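Local coordinates for YesW protein (Bacillus subtilis, PDB 2ZUX) that cleaves the rhamnogalacturonan backbone of plant cell-wall pectin by endo-type elimination, requiring calcium or manganese for activity, at residues A331-D336 with E340-S345. Numbering follows the deposited sequence.
Sequences ADVDGD and EIIFGS. With CA (calcium ion), chain L; CA (calcium ion), chain K.
Glu340 reaches back from the start of its strand to Asp332, Asp334 and Asp336, and two calcium ions hold the four carboxylates together. Its chain bends at chi2 (76°), which turns the carboxylate toward the loop, where both oxygens grip the first calcium (chain L): Glu340 OE1 at 2.4 Å and Glu340 OE2 at 2.3 Å from the ion. Glu340 OE2 also lies 2.4 Å from the second calcium (chain K), and so bridges the pair.

Asp334 and Asp336 bridge differently, each giving OD1 to the first calcium and OD2 to the second. In both, CG stands between the backbone N and the carbonyl carbon, which places the carboxylate where its two oxygens can serve separate ions; the carboxylate planes are turned 56° and 53° from that of Glu340. Asp332 supplies only OD1, 2.3 Å from the first calcium; its OD2 is hydrogen-bonded to neighbouring Gly337. Aspartate suits these loop positions because its short arm brings an oxygen to the metal, whereas the longer glutamate spans from the strand.

This is a DxDxDG-type calcium loop joining strands 329-331 and 340-343, the first two of a four-stranded propeller blade. Lys338 O completes the protein ligands of the first calcium, and Asp349 and His350 those of the second. Positive phi favours glycine at Gly335, whose N makes a weak hydrogen bond to Asp332 OD1.

The loop's base is an antiparallel hydrogen-bonded pair, with Glu340 N 2.8 Å from Ala331 O. Val333 N donates to Glu340 OE1 nearly along its C-O axis (2.9 Å), helping to fix that carboxylate's rotation. The branched side chain of Val333 packs CG2 against Glu340 CB, while Val333 CG1 meets Ile342 CD1 at 4.1 Å, with Met355 of strand 354-357 touching both Val333 and Glu340.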
ATOM      1  N   ALA A 331      -8.103   9.560   2.774  1.00 10.34           N
ATOM      2  CA  ALA A 331      -8.414  10.445   1.658  1.00 10.24           C
ATOM      3  C   ALA A 331      -9.058  11.712   2.166  1.00 10.69           C
ATOM      4  O   ALA A 331      -9.723  11.710   3.206  1.00 10.83           O
ATOM      5  CB  ALA A 331      -9.353   9.758   0.662  1.00 10.27           C
ATOM      6  N   ASP A 332      -8.901  12.788   1.404  1.00 11.23           N
ATOM      7  CA  ASP A 332      -9.666  13.999   1.666  1.00 12.20           C
ATOM      8  C   ASP A 332     -11.042  13.788   1.049  1.00 12.68           C
ATOM      9  O   ASP A 332     -11.212  13.892  -0.168  1.00 14.02           O
ATOM     10  CB  ASP A 332      -8.971  15.218   1.061  1.00 12.17           C
ATOM     11  CG  ASP A 332      -9.796  16.488   1.202  1.00 13.64           C
ATOM     12  OD1 ASP A 332     -10.725  16.522   2.031  1.00 14.16           O
ATOM     13  OD2 ASP A 332      -9.509  17.459   0.471  1.00 16.12           O
ATOM     14  N   VAL A 333     -12.017  13.466   1.891  1.00 12.95           N
ATOM     15  CA  VAL A 333     -13.356  13.126   1.416  1.00 13.81           C
ATOM     16  C   VAL A 333     -14.305  14.319   1.438  1.00 14.55           C
ATOM     17  O   VAL A 333     -15.297  14.324   0.724  1.00 14.12           O
ATOM     18  CB  VAL A 333     -13.992  11.959   2.229  1.00 13.76           C
ATOM     19  CG1 VAL A 333     -13.115  10.710   2.165  1.00 14.08           C
ATOM     20  CG2 VAL A 333     -14.285  12.373   3.685  1.00 14.04           C
ATOM     21  N   ASP A 334     -14.000  15.319   2.261  1.00 16.23           N
ATOM     22  CA  ASP A 334     -14.922  16.444   2.467  1.00 17.30           C
ATOM     23  C   ASP A 334     -14.483  17.734   1.773  1.00 17.96           C
ATOM     24  O   ASP A 334     -15.157  18.762   1.885  1.00 18.79           O
ATOM     25  CB  ASP A 334     -15.209  16.660   3.968  1.00 17.51           C
ATOM     26  CG  ASP A 334     -13.959  16.952   4.774  1.00 18.05           C
ATOM     27  OD1 ASP A 334     -12.906  17.215   4.160  1.00 16.69           O
ATOM     28  OD2 ASP A 334     -14.020  16.919   6.025  1.00 18.51           O
ATOM     29  N   GLY A 335     -13.353  17.681   1.072  1.00 18.16           N
ATOM     30  CA  GLY A 335     -12.894  18.784   0.231  1.00 18.60           C
ATOM     31  C   GLY A 335     -12.150  19.921   0.918  1.00 18.55           C
ATOM     32  O   GLY A 335     -11.912  20.962   0.293  1.00 19.43           O
ATOM     33  N   ASP A 336     -11.774  19.736   2.184  1.00 17.97           N
ATOM     34  CA  ASP A 336     -11.066  20.787   2.933  1.00 17.38           C
ATOM     35  C   ASP A 336      -9.531  20.730   2.782  1.00 17.03           C
ATOM     36  O   ASP A 336      -8.812  21.509   3.419  1.00 17.72           O
ATOM     37  CB  ASP A 336     -11.494  20.800   4.418  1.00 17.51           C
ATOM     38  CG  ASP A 336     -11.132  19.520   5.161  1.00 18.15           C
ATOM     39  OD1 ASP A 336     -10.395  18.687   4.595  1.00 16.36           O
ATOM     40  OD2 ASP A 336     -11.602  19.324   6.307  1.00 17.99           O
ATOM     41  N   GLU A 340      -9.088  12.579   5.829  1.00 11.10           N
ATOM     42  CA  GLU A 340      -9.912  11.831   6.745  1.00 11.30           C
ATOM     43  C   GLU A 340      -9.529  10.353   6.661  1.00 10.54           C
ATOM     44  O   GLU A 340      -8.796   9.928   5.750  1.00 10.42           O
ATOM     45  CB  GLU A 340     -11.384  12.044   6.393  1.00 11.46           C
ATOM     46  CG  GLU A 340     -11.923  13.441   6.788  1.00 13.01           C
ATOM     47  CD  GLU A 340     -11.472  14.560   5.844  1.00 13.98           C
ATOM     48  OE1 GLU A 340     -11.500  14.373   4.604  1.00 12.72           O
ATOM     49  OE2 GLU A 340     -11.081  15.656   6.339  1.00 15.12           O
ATOM     50  N   ILE A 341     -10.024   9.576   7.614  1.00 10.31           N
ATOM     51  CA  ILE A 341      -9.698   8.158   7.724  1.00 10.56           C
ATOM     52  C   ILE A 341     -10.971   7.343   7.508  1.00  9.93           C
ATOM     53  O   ILE A 341     -11.958   7.534   8.223  1.00 10.58           O
ATOM     54  CB  ILE A 341      -9.103   7.839   9.110  1.00 11.04           C
ATOM     55  CG1 ILE A 341      -7.839   8.673   9.369  1.00 12.03           C
ATOM     56  CG2 ILE A 341      -8.804   6.344   9.238  1.00 11.38           C
ATOM     57  CD1 ILE A 341      -7.541   8.915  10.838  1.00 15.04           C
ATOM     58  N   ILE A 342     -10.943   6.454   6.515  1.00  9.23           N
ATOM     59  CA  ILE A 342     -12.043   5.531   6.268  1.00 10.14           C
ATOM     60  C   ILE A 342     -11.700   4.242   7.008  1.00  9.75           C
ATOM     61  O   ILE A 342     -10.817   3.481   6.591  1.00 10.04           O
ATOM     62  CB  ILE A 342     -12.267   5.274   4.756  1.00 10.03           C
ATOM     63  CG1 ILE A 342     -12.552   6.583   3.999  1.00 10.98           C
ATOM     64  CG2 ILE A 342     -13.405   4.270   4.538  1.00 11.14           C
ATOM     65  CD1 ILE A 342     -13.729   7.384   4.540  1.00 13.56           C
ATOM     66  N   PHE A 343     -12.365   4.030   8.135  1.00  9.60           N
ATOM     67  CA  PHE A 343     -12.046   2.941   9.045  1.00  9.38           C
ATOM     68  C   PHE A 343     -13.168   1.906   8.946  1.00  9.39           C
ATOM     69  O   PHE A 343     -14.040   1.813   9.813  1.00  9.20           O
ATOM     70  CB  PHE A 343     -11.915   3.499  10.468  1.00  9.48           C
ATOM     71  CG  PHE A 343     -11.241   2.568  11.444  1.00  9.13           C
ATOM     72  CD1 PHE A 343      -9.849   2.533  11.553  1.00  9.74           C
ATOM     73  CD2 PHE A 343     -11.995   1.737  12.268  1.00  9.28           C
ATOM     74  CE1 PHE A 343      -9.225   1.673  12.461  1.00  9.88           C
ATOM     75  CE2 PHE A 343     -11.371   0.896  13.175  1.00 10.26           C
ATOM     76  CZ  PHE A 343      -9.983   0.856  13.264  1.00 10.02           C
ATOM     77  N   GLY A 344     -13.165   1.137   7.858  1.00  9.24           N
ATOM     78  CA  GLY A 344     -14.227   0.168   7.618  1.00  9.31           C
ATOM     79  C   GLY A 344     -15.557   0.872   7.435  1.00  9.28           C
ATOM     80  O   GLY A 344     -15.720   1.661   6.501  1.00  9.45           O
ATOM     81  N   SER A 345     -16.503   0.585   8.329  1.00  9.75           N
ATOM     82  CA  SER A 345     -17.857   1.131   8.240  1.00  9.83           C
ATOM     83  C   SER A 345     -18.000   2.503   8.887  1.00 10.52           C
ATOM     84  O   SER A 345     -19.088   3.086   8.887  1.00 10.77           O
ATOM     85  CB  SER A 345     -18.843   0.153   8.876  1.00 10.02           C
ATOM     86  OG  SER A 345     -18.895  -1.044   8.120  1.00 10.99           O
TER
HETATM   87 CA    CA L 638     -10.860  16.626   4.308  1.00 16.53          CA
HETATM   88 CA    CA K 637     -12.178  17.353   7.556  1.00 16.27          CA